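Hypothetical protein (Pseudomonas syringae pv. tomato, PDB 2OT9) is of unknown function but belongs to the YaeQ family, whose place in the PDDEXK clan hints at a nuclease-like fold. Local coordinates at residues R43-F57 and A68-I82. Sequence-based numbering, arbitrary orientation.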
ATOM      1  N   ARG A  43      -3.494  -1.325  -1.642  1.00 21.71           N
ATOM      2  CA  ARG A  43      -2.532  -2.389  -1.284  1.00 22.42           C
ATOM      3  C   ARG A  43      -1.630  -2.790  -2.463  1.00 21.87           C
ATOM      4  O   ARG A  43      -0.433  -3.039  -2.277  1.00 21.01           O
ATOM      5  CB  ARG A  43      -3.258  -3.627  -0.751  1.00 22.56           C
ATOM      6  CG  ARG A  43      -3.889  -3.409   0.613  1.00 25.01           C
ATOM      7  CD  ARG A  43      -3.909  -4.710   1.420  1.00 28.94           C
ATOM      8  NE  ARG A  43      -4.777  -5.723   0.825  1.00 29.45           N
ATOM      9  CZ  ARG A  43      -4.775  -7.011   1.164  1.00 34.18           C
ATOM     10  NH1 ARG A  43      -5.622  -7.854   0.562  1.00 34.68           N
ATOM     11  NH2 ARG A  43      -3.932  -7.461   2.101  1.00 34.10           N
ATOM     12  N   LEU A  44      -2.206  -2.874  -3.665  1.00 22.34           N
ATOM     13  CA  LEU A  44      -1.415  -3.202  -4.872  1.00 22.77           C
ATOM     14  C   LEU A  44      -0.399  -2.109  -5.222  1.00 23.20           C
ATOM     15  O   LEU A  44       0.742  -2.405  -5.629  1.00 22.95           O
ATOM     16  CB  LEU A  44      -2.320  -3.458  -6.090  1.00 23.56           C
ATOM     17  CG  LEU A  44      -3.415  -4.516  -5.968  1.00 23.20           C
ATOM     18  CD1 LEU A  44      -4.164  -4.659  -7.309  1.00 24.23           C
ATOM     19  CD2 LEU A  44      -2.871  -5.837  -5.508  1.00 24.37           C
ATOM     20  N   LEU A  45      -0.803  -0.848  -5.081  1.00 22.87           N
ATOM     21  CA  LEU A  45       0.132   0.266  -5.296  1.00 23.26           C
ATOM     22  C   LEU A  45       1.276   0.188  -4.285  1.00 22.85           C
ATOM     23  O   LEU A  45       2.426   0.385  -4.643  1.00 22.13           O
ATOM     24  CB  LEU A  45      -0.586   1.612  -5.135  1.00 23.19           C
ATOM     25  CG  LEU A  45      -1.502   2.045  -6.282  1.00 25.34           C
ATOM     26  CD1 LEU A  45      -2.312   3.285  -5.864  1.00 26.84           C
ATOM     27  CD2 LEU A  45      -0.685   2.305  -7.546  1.00 26.92           C
ATOM     28  N   ALA A  46       0.951  -0.083  -3.015  1.00 22.03           N
ATOM     29  CA  ALA A  46       1.985  -0.208  -1.965  1.00 22.82           C
ATOM     30  C   ALA A  46       2.973  -1.336  -2.290  1.00 22.61           C
ATOM     31  O   ALA A  46       4.177  -1.206  -2.085  1.00 22.86           O
ATOM     32  CB  ALA A  46       1.324  -0.473  -0.580  1.00 21.59           C
ATOM     33  N   TYR A  47       2.439  -2.459  -2.751  1.00 22.99           N
ATOM     34  CA  TYR A  47       3.262  -3.597  -3.157  1.00 23.45           C
ATOM     35  C   TYR A  47       4.297  -3.198  -4.215  1.00 23.91           C
ATOM     36  O   TYR A  47       5.478  -3.549  -4.087  1.00 24.06           O
ATOM     37  CB  TYR A  47       2.381  -4.755  -3.677  1.00 23.78           C
ATOM     38  CG  TYR A  47       3.177  -6.017  -3.941  1.00 22.73           C
ATOM     39  CD1 TYR A  47       3.571  -6.846  -2.893  1.00 21.96           C
ATOM     40  CD2 TYR A  47       3.562  -6.358  -5.237  1.00 22.95           C
ATOM     41  CE1 TYR A  47       4.323  -7.982  -3.121  1.00 23.89           C
ATOM     42  CE2 TYR A  47       4.311  -7.495  -5.486  1.00 24.24           C
ATOM     43  CZ  TYR A  47       4.688  -8.304  -4.423  1.00 24.58           C
ATOM     44  OH  TYR A  47       5.433  -9.427  -4.655  1.00 26.59           O
ATOM     45  N   ALA A  48       3.849  -2.496  -5.271  1.00 23.61           N
ATOM     46  CA  ALA A  48       4.745  -2.044  -6.337  1.00 23.25           C
ATOM     47  C   ALA A  48       5.740  -1.002  -5.798  1.00 22.89           C
ATOM     48  O   ALA A  48       6.947  -1.057  -6.091  1.00 22.88           O
ATOM     49  CB  ALA A  48       3.944  -1.468  -7.511  1.00 23.37           C
ATOM     50  N   PHE A  49       5.236  -0.092  -4.970  1.00 22.41           N
ATOM     51  CA  PHE A  49       5.997   1.064  -4.509  1.00 22.86           C
ATOM     52  C   PHE A  49       7.102   0.689  -3.513  1.00 23.48           C
ATOM     53  O   PHE A  49       8.139   1.353  -3.449  1.00 23.72           O
ATOM     54  CB  PHE A  49       5.042   2.085  -3.893  1.00 23.56           C
ATOM     55  CG  PHE A  49       5.645   3.442  -3.692  1.00 24.69           C
ATOM     56  CD1 PHE A  49       6.116   4.185  -4.780  1.00 24.99           C
ATOM     57  CD2 PHE A  49       5.713   3.992  -2.417  1.00 23.96           C
ATOM     58  CE1 PHE A  49       6.671   5.474  -4.597  1.00 26.26           C
ATOM     59  CE2 PHE A  49       6.263   5.282  -2.222  1.00 24.67           C
ATOM     60  CZ  PHE A  49       6.739   6.010  -3.308  1.00 24.80           C
ATOM     61  N   TRP A  50       6.881  -0.375  -2.753  1.00 23.06           N
ATOM     62  CA  TRP A  50       7.894  -0.860  -1.821  1.00 24.01           C
ATOM     63  C   TRP A  50       8.329  -2.287  -2.085  1.00 24.33           C
ATOM     64  O   TRP A  50       8.766  -2.977  -1.164  1.00 24.74           O
ATOM     65  CB  TRP A  50       7.403  -0.705  -0.379  1.00 23.33           C
ATOM     66  CG  TRP A  50       7.415   0.715   0.095  1.00 22.94           C
ATOM     67  CD1 TRP A  50       8.518   1.486   0.359  1.00 22.87           C
ATOM     68  CD2 TRP A  50       6.277   1.521   0.392  1.00 22.43           C
ATOM     69  NE1 TRP A  50       8.128   2.725   0.775  1.00 22.96           N
ATOM     70  CE2 TRP A  50       6.757   2.771   0.830  1.00 23.40           C
ATOM     71  CE3 TRP A  50       4.887   1.307   0.332  1.00 25.14           C
ATOM     72  CZ2 TRP A  50       5.895   3.820   1.220  1.00 23.99           C
ATOM     73  CZ3 TRP A  50       4.025   2.341   0.719  1.00 24.31           C
ATOM     74  CH2 TRP A  50       4.532   3.582   1.160  1.00 23.61           C
ATOM     75  N   TYR A  51       8.228  -2.710  -3.348  1.00 25.16           N
ATOM     76  CA  TYR A  51       8.559  -4.068  -3.756  1.00 25.52           C
ATOM     77  C   TYR A  51       9.888  -4.605  -3.198  1.00 26.99           C
ATOM     78  O   TYR A  51      10.910  -3.916  -3.238  1.00 26.07           O
ATOM     79  CB  TYR A  51       8.566  -4.226  -5.290  1.00 26.00           C
ATOM     80  CG  TYR A  51       8.892  -5.653  -5.639  1.00 26.27           C
ATOM     81  CD1 TYR A  51       7.925  -6.663  -5.512  1.00 26.92           C
ATOM     82  CD2 TYR A  51      10.194  -6.023  -5.996  1.00 26.94           C
ATOM     83  CE1 TYR A  51       8.254  -8.000  -5.781  1.00 26.54           C
ATOM     84  CE2 TYR A  51      10.521  -7.346  -6.255  1.00 29.32           C
ATOM     85  CZ  TYR A  51       9.550  -8.323  -6.141  1.00 29.21           C
ATOM     86  OH  TYR A  51       9.905  -9.632  -6.405  1.00 33.16           O
ATOM     87  N   ASN A  52       9.841  -5.856  -2.715  1.00 27.40           N
ATOM     88  CA  ASN A  52      10.993  -6.616  -2.240  1.00 28.82           C
ATOM     89  C   ASN A  52      10.557  -8.077  -2.417  1.00 28.30           C
ATOM     90  O   ASN A  52       9.356  -8.378  -2.325  1.00 27.46           O
ATOM     91  CB  ASN A  52      11.214  -6.270  -0.751  1.00 29.27           C
ATOM     92  CG  ASN A  52      12.455  -6.868  -0.178  0.90 33.32           C
ATOM     93  OD1 ASN A  52      12.455  -8.022   0.261  1.00 38.10           O
ATOM     94  ND2 ASN A  52      13.534  -6.085  -0.150  0.75 34.87           N
ATOM     95  N   GLU A  53      11.487  -8.988  -2.688  1.00 28.24           N
ATOM     96  CA  GLU A  53      11.119 -10.417  -2.746  1.00 28.47           C
ATOM     97  C   GLU A  53      10.504 -10.905  -1.425  1.00 28.05           C
ATOM     98  O   GLU A  53       9.740 -11.870  -1.415  1.00 28.71           O
ATOM     99  CB  GLU A  53      12.305 -11.308  -3.148  1.00 29.25           C
ATOM    100  CG  GLU A  53      13.587 -11.036  -2.384  0.60 30.14           C
ATOM    101  CD  GLU A  53      14.661 -12.112  -2.589  0.60 32.97           C
ATOM    102  OE1 GLU A  53      14.373 -13.158  -3.221  0.60 33.58           O
ATOM    103  OE2 GLU A  53      15.797 -11.903  -2.106  0.60 33.37           O
ATOM    104  N   GLN A  54      10.832 -10.229  -0.328  1.00 27.09           N
ATOM    105  CA  GLN A  54      10.360 -10.619   1.007  1.00 26.90           C
ATOM    106  C   GLN A  54       9.086  -9.912   1.445  1.00 26.41           C
ATOM    107  O   GLN A  54       8.580 -10.180   2.546  1.00 26.76           O
ATOM    108  CB  GLN A  54      11.442 -10.401   2.061  1.00 27.27           C
ATOM    109  CG  GLN A  54      12.441 -11.546   2.176  1.00 30.77           C
ATOM    110  CD  GLN A  54      13.468 -11.551   1.075  0.80 35.82           C
ATOM    111  OE1 GLN A  54      13.736 -12.595   0.468  0.80 39.08           O
ATOM    112  NE2 GLN A  54      14.068 -10.388   0.810  0.80 37.66           N
ATOM    113  N   LEU A  55       8.586  -9.000   0.615  1.00 24.57           N
ATOM    114  CA  LEU A  55       7.330  -8.324   0.905  1.00 24.06           C
ATOM    115  C   LEU A  55       6.149  -9.274   0.652  1.00 24.03           C
ATOM    116  O   LEU A  55       6.073  -9.908  -0.397  1.00 24.90           O
ATOM    117  CB  LEU A  55       7.213  -7.064   0.037  1.00 23.46           C
ATOM    118  CG  LEU A  55       6.036  -6.119   0.270  1.00 22.42           C
ATOM    119  CD1 LEU A  55       6.063  -5.527   1.697  1.00 22.13           C
ATOM    120  CD2 LEU A  55       6.064  -5.021  -0.777  1.00 22.15           C
ATOM    121  N   ALA A  56       5.233  -9.367   1.610  1.00 24.78           N
ATOM    122  CA  ALA A  56       4.050 -10.211   1.477  1.00 25.09           C
ATOM    123  C   ALA A  56       2.799  -9.446   1.873  1.00 25.65           C
ATOM    124  O   ALA A  56       2.862  -8.531   2.706  1.00 25.20           O
ATOM    125  CB  ALA A  56       4.193 -11.462   2.335  1.00 25.40           C
ATOM    126  N   PHE A  57       1.659  -9.822   1.291  1.00 25.80           N
ATOM    127  CA  PHE A  57       0.373  -9.292   1.762  1.00 26.77           C
ATOM    128  C   PHE A  57       0.007  -9.930   3.094  1.00 27.77           C
ATOM    129  O   PHE A  57       0.171 -11.133   3.275  1.00 27.35           O
ATOM    130  CB  PHE A  57      -0.745  -9.500   0.724  1.00 26.13           C
ATOM    131  CG  PHE A  57      -0.552  -8.701  -0.540  1.00 27.69           C
ATOM    132  CD1 PHE A  57      -0.923  -7.368  -0.599  1.00 26.88           C
ATOM    133  CD2 PHE A  57       0.030  -9.283  -1.663  1.00 28.69           C
ATOM    134  CE1 PHE A  57      -0.731  -6.627  -1.775  1.00 27.60           C
ATOM    135  CE2 PHE A  57       0.233  -8.553  -2.832  1.00 28.94           C
ATOM    136  CZ  PHE A  57      -0.158  -7.225  -2.893  1.00 27.38           C
ATOM    137  N   ALA A  68      -1.620  -4.522   6.300  1.00 22.43           N
ATOM    138  CA  ALA A  68      -1.984  -4.713   4.908  1.00 21.76           C
ATOM    139  C   ALA A  68      -0.846  -5.399   4.151  1.00 21.77           C
ATOM    140  O   ALA A  68      -1.081  -6.331   3.372  1.00 21.46           O
ATOM    141  CB  ALA A  68      -2.318  -3.372   4.281  1.00 21.87           C
ATOM    142  N   LEU A  69       0.390  -4.958   4.413  1.00 21.11           N
ATOM    143  CA  LEU A  69       1.576  -5.621   3.861  1.00 21.63           C
ATOM    144  C   LEU A  69       2.732  -5.586   4.863  1.00 21.60           C
ATOM    145  O   LEU A  69       2.827  -4.671   5.704  1.00 21.65           O
ATOM    146  CB  LEU A  69       2.031  -4.963   2.554  1.00 20.92           C
ATOM    147  CG  LEU A  69       1.090  -4.699   1.374  1.00 23.57           C
ATOM    148  CD1 LEU A  69       0.327  -3.386   1.558  1.00 23.07           C
ATOM    149  CD2 LEU A  69       1.905  -4.637   0.078  1.00 21.88           C
ATOM    150  N   TRP A  70       3.621  -6.569   4.774  1.00 21.66           N
ATOM    151  CA  TRP A  70       4.831  -6.532   5.582  1.00 21.74           C
ATOM    152  C   TRP A  70       6.003  -7.253   4.951  1.00 22.09           C
ATOM    153  O   TRP A  70       5.837  -8.221   4.214  1.00 22.04           O
ATOM    154  CB  TRP A  70       4.627  -7.013   7.036  1.00 21.88           C
ATOM    155  CG  TRP A  70       3.894  -8.300   7.226  1.00 21.82           C
ATOM    156  CD1 TRP A  70       3.488  -9.177   6.257  1.00 22.96           C
ATOM    157  CD2 TRP A  70       3.494  -8.877   8.483  1.00 22.39           C
ATOM    158  NE1 TRP A  70       2.846 -10.250   6.836  1.00 22.59           N
ATOM    159  CE2 TRP A  70       2.831 -10.088   8.196  1.00 21.61           C
ATOM    160  CE3 TRP A  70       3.620  -8.477   9.819  1.00 21.63           C
ATOM    161  CZ2 TRP A  70       2.302 -10.909   9.198  1.00 23.29           C
ATOM    162  CZ3 TRP A  70       3.091  -9.298  10.821  1.00 23.74           C
ATOM    163  CH2 TRP A  70       2.442 -10.497  10.501  1.00 23.11           C
ATOM    164  N   GLU A  71       7.189  -6.731   5.229  1.00 22.50           N
ATOM    165  CA  GLU A  71       8.426  -7.373   4.835  1.00 23.24           C
ATOM    166  C   GLU A  71       9.066  -7.889   6.118  1.00 23.32           C
ATOM    167  O   GLU A  71       9.281  -7.118   7.060  1.00 22.67           O
ATOM    168  CB  GLU A  71       9.332  -6.348   4.156  1.00 23.93           C
ATOM    169  CG  GLU A  71      10.660  -6.885   3.634  1.00 26.33           C
ATOM    170  CD  GLU A  71      11.617  -5.776   3.215  1.00 29.46           C
ATOM    171  OE1 GLU A  71      11.171  -4.648   2.933  1.00 32.53           O
ATOM    172  OE2 GLU A  71      12.832  -6.034   3.158  1.00 30.79           O
ATOM    173  N   LYS A  72       9.342  -9.189   6.160  1.00 23.16           N
ATOM    174  CA  LYS A  72       9.995  -9.804   7.318  1.00 24.25           C
ATOM    175  C   LYS A  72      11.379 -10.345   6.991  1.00 24.51           C
ATOM    176  O   LYS A  72      11.661 -10.719   5.849  1.00 24.57           O
ATOM    177  CB  LYS A  72       9.152 -10.942   7.873  1.00 24.08           C
ATOM    178  CG  LYS A  72       7.830 -10.503   8.457  1.00 25.99           C
ATOM    179  CD  LYS A  72       7.169 -11.713   9.069  1.00 28.34           C
ATOM    180  CE  LYS A  72       5.805 -11.402   9.571  1.00 30.25           C
ATOM    181  NZ  LYS A  72       5.412 -12.475  10.522  1.00 32.32           N
ATOM    182  N   SER A  73      12.235 -10.396   8.007  1.00 24.97           N
ATOM    183  CA  SER A  73      13.551 -10.995   7.862  1.00 25.92           C
ATOM    184  C   SER A  73      13.405 -12.510   7.796  1.00 26.91           C
ATOM    185  O   SER A  73      12.335 -13.050   8.093  1.00 26.75           O
ATOM    186  CB  SER A  73      14.410 -10.631   9.072  1.00 25.86           C
ATOM    187  OG  SER A  73      13.984 -11.347  10.217  1.00 24.43           O
ATOM    188  N   LEU A  74      14.485 -13.205   7.456  1.00 28.72           N
ATOM    189  CA  LEU A  74      14.478 -14.668   7.560  1.00 30.60           C
ATOM    190  C   LEU A  74      14.238 -15.194   8.982  1.00 30.99           C
ATOM    191  O   LEU A  74      13.862 -16.357   9.163  1.00 31.75           O
ATOM    192  CB  LEU A  74      15.736 -15.293   6.930  1.00 31.41           C
ATOM    193  CG  LEU A  74      15.571 -15.794   5.480  1.00 33.90           C
ATOM    194  CD1 LEU A  74      14.266 -16.621   5.296  1.00 36.10           C
ATOM    195  CD2 LEU A  74      15.635 -14.649   4.454  1.00 36.77           C
ATOM    196  N   ASP A  75      14.441 -14.346   9.990  1.00 30.59           N
ATOM    197  CA  ASP A  75      14.106 -14.719  11.369  1.00 30.09           C
ATOM    198  C   ASP A  75      12.681 -14.337  11.782  1.00 29.64           C
ATOM    199  O   ASP A  75      12.323 -14.401  12.964  1.00 29.69           O
ATOM    200  CB  ASP A  75      15.156 -14.185  12.341  1.00 29.89           C
ATOM    201  CG  ASP A  75      16.423 -15.004  12.307  0.70 30.02           C
ATOM    202  OD1 ASP A  75      16.326 -16.235  12.506  0.70 29.31           O
ATOM    203  OD2 ASP A  75      17.504 -14.427  12.055  0.70 30.11           O
ATOM    204  N   ASP A  76      11.877 -13.948  10.794  1.00 29.33           N
ATOM    205  CA  ASP A  76      10.467 -13.616  10.992  1.00 29.07           C
ATOM    206  C   ASP A  76      10.252 -12.297  11.740  1.00 28.40           C
ATOM    207  O   ASP A  76       9.193 -12.066  12.330  1.00 29.38           O
ATOM    208  CB  ASP A  76       9.724 -14.775  11.679  1.00 30.05           C
ATOM    209  CG  ASP A  76       8.232 -14.773  11.390  0.80 31.49           C
ATOM    210  OD1 ASP A  76       7.447 -15.092  12.313  1.00 36.06           O
ATOM    211  OD2 ASP A  76       7.846 -14.470  10.245  0.80 32.65           O
ATOM    212  N   ARG A  77      11.246 -11.417  11.710  1.00 26.79           N
ATOM    213  CA  ARG A  77      11.091 -10.105  12.348  1.00 25.41           C
ATOM    214  C   ARG A  77      10.770  -9.036  11.321  1.00 24.10           C
ATOM    215  O   ARG A  77      11.215  -9.111  10.176  1.00 22.83           O
ATOM    216  CB  ARG A  77      12.331  -9.746  13.158  1.00 25.12           C
ATOM    217  CG  ARG A  77      12.619 -10.740  14.252  1.00 26.54           C
ATOM    218  CD  ARG A  77      14.046 -10.585  14.735  1.00 27.33           C
ATOM    219  NE  ARG A  77      14.195  -9.367  15.512  1.00 29.16           N
ATOM    220  CZ  ARG A  77      15.347  -8.924  16.007  1.00 31.87           C
ATOM    221  NH1 ARG A  77      16.469  -9.586  15.780  1.00 32.15           N
ATOM    222  NH2 ARG A  77      15.369  -7.807  16.725  1.00 32.68           N
ATOM    223  N   VAL A  78       9.986  -8.039  11.723  1.00 23.36           N
ATOM    224  CA  VAL A  78       9.433  -7.111  10.746  1.00 22.46           C
ATOM    225  C   VAL A  78      10.450  -6.042  10.372  1.00 22.50           C
ATOM    226  O   VAL A  78      10.956  -5.331  11.232  1.00 22.47           O
ATOM    227  CB  VAL A  78       8.119  -6.472  11.247  1.00 23.04           C
ATOM    228  CG1 VAL A  78       7.475  -5.629  10.148  1.00 22.05           C
ATOM    229  CG2 VAL A  78       7.140  -7.562  11.747  1.00 23.02           C
ATOM    230  N   LEU A  79      10.750  -5.947   9.081  1.00 22.07           N
ATOM    231  CA  LEU A  79      11.564  -4.869   8.523  1.00 21.98           C
ATOM    232  C   LEU A  79      10.684  -3.678   8.133  1.00 22.32           C
ATOM    233  O   LEU A  79      11.081  -2.516   8.273  1.00 22.70           O
ATOM    234  CB  LEU A  79      12.339  -5.380   7.287  1.00 22.15           C
ATOM    235  CG  LEU A  79      13.318  -6.549   7.531  1.00 22.96           C
ATOM    236  CD1 LEU A  79      14.081  -6.951   6.294  1.00 24.37           C
ATOM    237  CD2 LEU A  79      14.283  -6.202   8.628  1.00 24.32           C
ATOM    238  N   HIS A  80       9.477  -3.963   7.645  1.00 21.86           N
ATOM    239  CA  HIS A  80       8.622  -2.918   7.092  1.00 22.12           C
ATOM    240  C   HIS A  80       7.182  -3.300   7.350  1.00 21.69           C
ATOM    241  O   HIS A  80       6.749  -4.387   6.979  1.00 21.87           O
ATOM    242  CB  HIS A  80       8.908  -2.748   5.576  1.00 22.27           C
ATOM    243  CG  HIS A  80       8.356  -1.489   4.958  1.00 22.83           C
ATOM    244  ND1 HIS A  80       7.868  -0.425   5.691  1.00 23.72           N
ATOM    245  CD2 HIS A  80       8.279  -1.107   3.659  1.00 22.34           C
ATOM    246  CE1 HIS A  80       7.489   0.540   4.870  1.00 20.64           C
ATOM    247  NE2 HIS A  80       7.732   0.153   3.634  1.00 24.52           N
ATOM    248  N   TRP A  81       6.456  -2.401   8.010  1.00 21.42           N
ATOM    249  CA  TRP A  81       5.048  -2.590   8.343  1.00 22.15           C
ATOM    250  C   TRP A  81       4.237  -1.578   7.537  1.00 21.68           C
ATOM    251  O   TRP A  81       4.367  -0.379   7.752  1.00 20.98           O
ATOM    252  CB  TRP A  81       4.844  -2.339   9.851  1.00 22.32           C
ATOM    253  CG  TRP A  81       3.460  -2.631  10.382  1.00 23.52           C
ATOM    254  CD1 TRP A  81       2.341  -1.854  10.238  1.00 24.66           C
ATOM    255  CD2 TRP A  81       3.063  -3.757  11.189  1.00 24.98           C
ATOM    256  NE1 TRP A  81       1.266  -2.436  10.883  1.00 24.38           N
ATOM    257  CE2 TRP A  81       1.685  -3.597  11.484  1.00 25.67           C
ATOM    258  CE3 TRP A  81       3.740  -4.876  11.701  1.00 25.14           C
ATOM    259  CZ2 TRP A  81       0.968  -4.530  12.243  1.00 23.82           C
ATOM    260  CZ3 TRP A  81       3.022  -5.802  12.466  1.00 24.74           C
ATOM    261  CH2 TRP A  81       1.649  -5.625  12.714  1.00 25.27           C
ATOM    262  N   ILE A  82       3.393  -2.060   6.619  1.00 21.78           N
ATOM    263  CA  ILE A  82       2.642  -1.153   5.752  1.00 21.66           C
ATOM    264  C   ILE A  82       1.143  -1.232   5.989  1.00 22.53           C
ATOM    265  O   ILE A  82       0.534  -2.299   5.844  1.00 22.42           O
ATOM    266  CB  ILE A  82       2.928  -1.436   4.262  1.00 21.87           C
ATOM    267  CG1 ILE A  82       4.442  -1.529   4.030  1.00 21.03           C
ATOM    268  CG2 ILE A  82       2.294  -0.351   3.368  1.00 21.24           C
ATOM    269  CD1 ILE A  82       4.886  -1.839   2.584  1.00 21.61           C
TER
HETATM  270  O   HOH W   1      14.135  -8.399   3.247  1.00 47.94           O
HETATM  271  O   HOH W   2       1.724 -12.424   5.331  1.00 32.02           O
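L69 pushes its forked end between helix 43-49 and strand 55-57. Its chi1 of -51° sends CG toward the helix, and chi2 (84°) splits the two methyls: CD1 goes to the methyl of A46, with L69 CD1 and A46 CB 3.7 Å apart, and CD2 lies against the backbone and CB of Y47, at the edge of its ring. F57 runs alongside, its CE1 3.8 Å from L69 CD2. Two residues on, E71 reaches back with an extended side chain and lays its carboxylate nearly flat against the N52 amide, the planes 21° apart. Water 1 donates to E71 OE2 and accepts from Q54 NE2, bridging E71 and Q54, whose CB also packs on E71 CG. N52 OD1 is meanwhile taken by Q54 N at 2.8 Å, an Asx turn. I82 CD1 lies against both L55 CD1 and W50 CE3; the W50 five-membered ring is met T-shaped by the edge of H80, while F49 covers the opposite face and R179 accepts from W50 NE1. Two backbone hydrogen bonds, A56 N to W70 O and W70 N to A56 O, are each 2.9 Å. Strands 55-57 and 69-72 thus form an antiparallel beta hairpin at one border of the mixed sheet, with helix 43-49 packed on its leucine-bearing face.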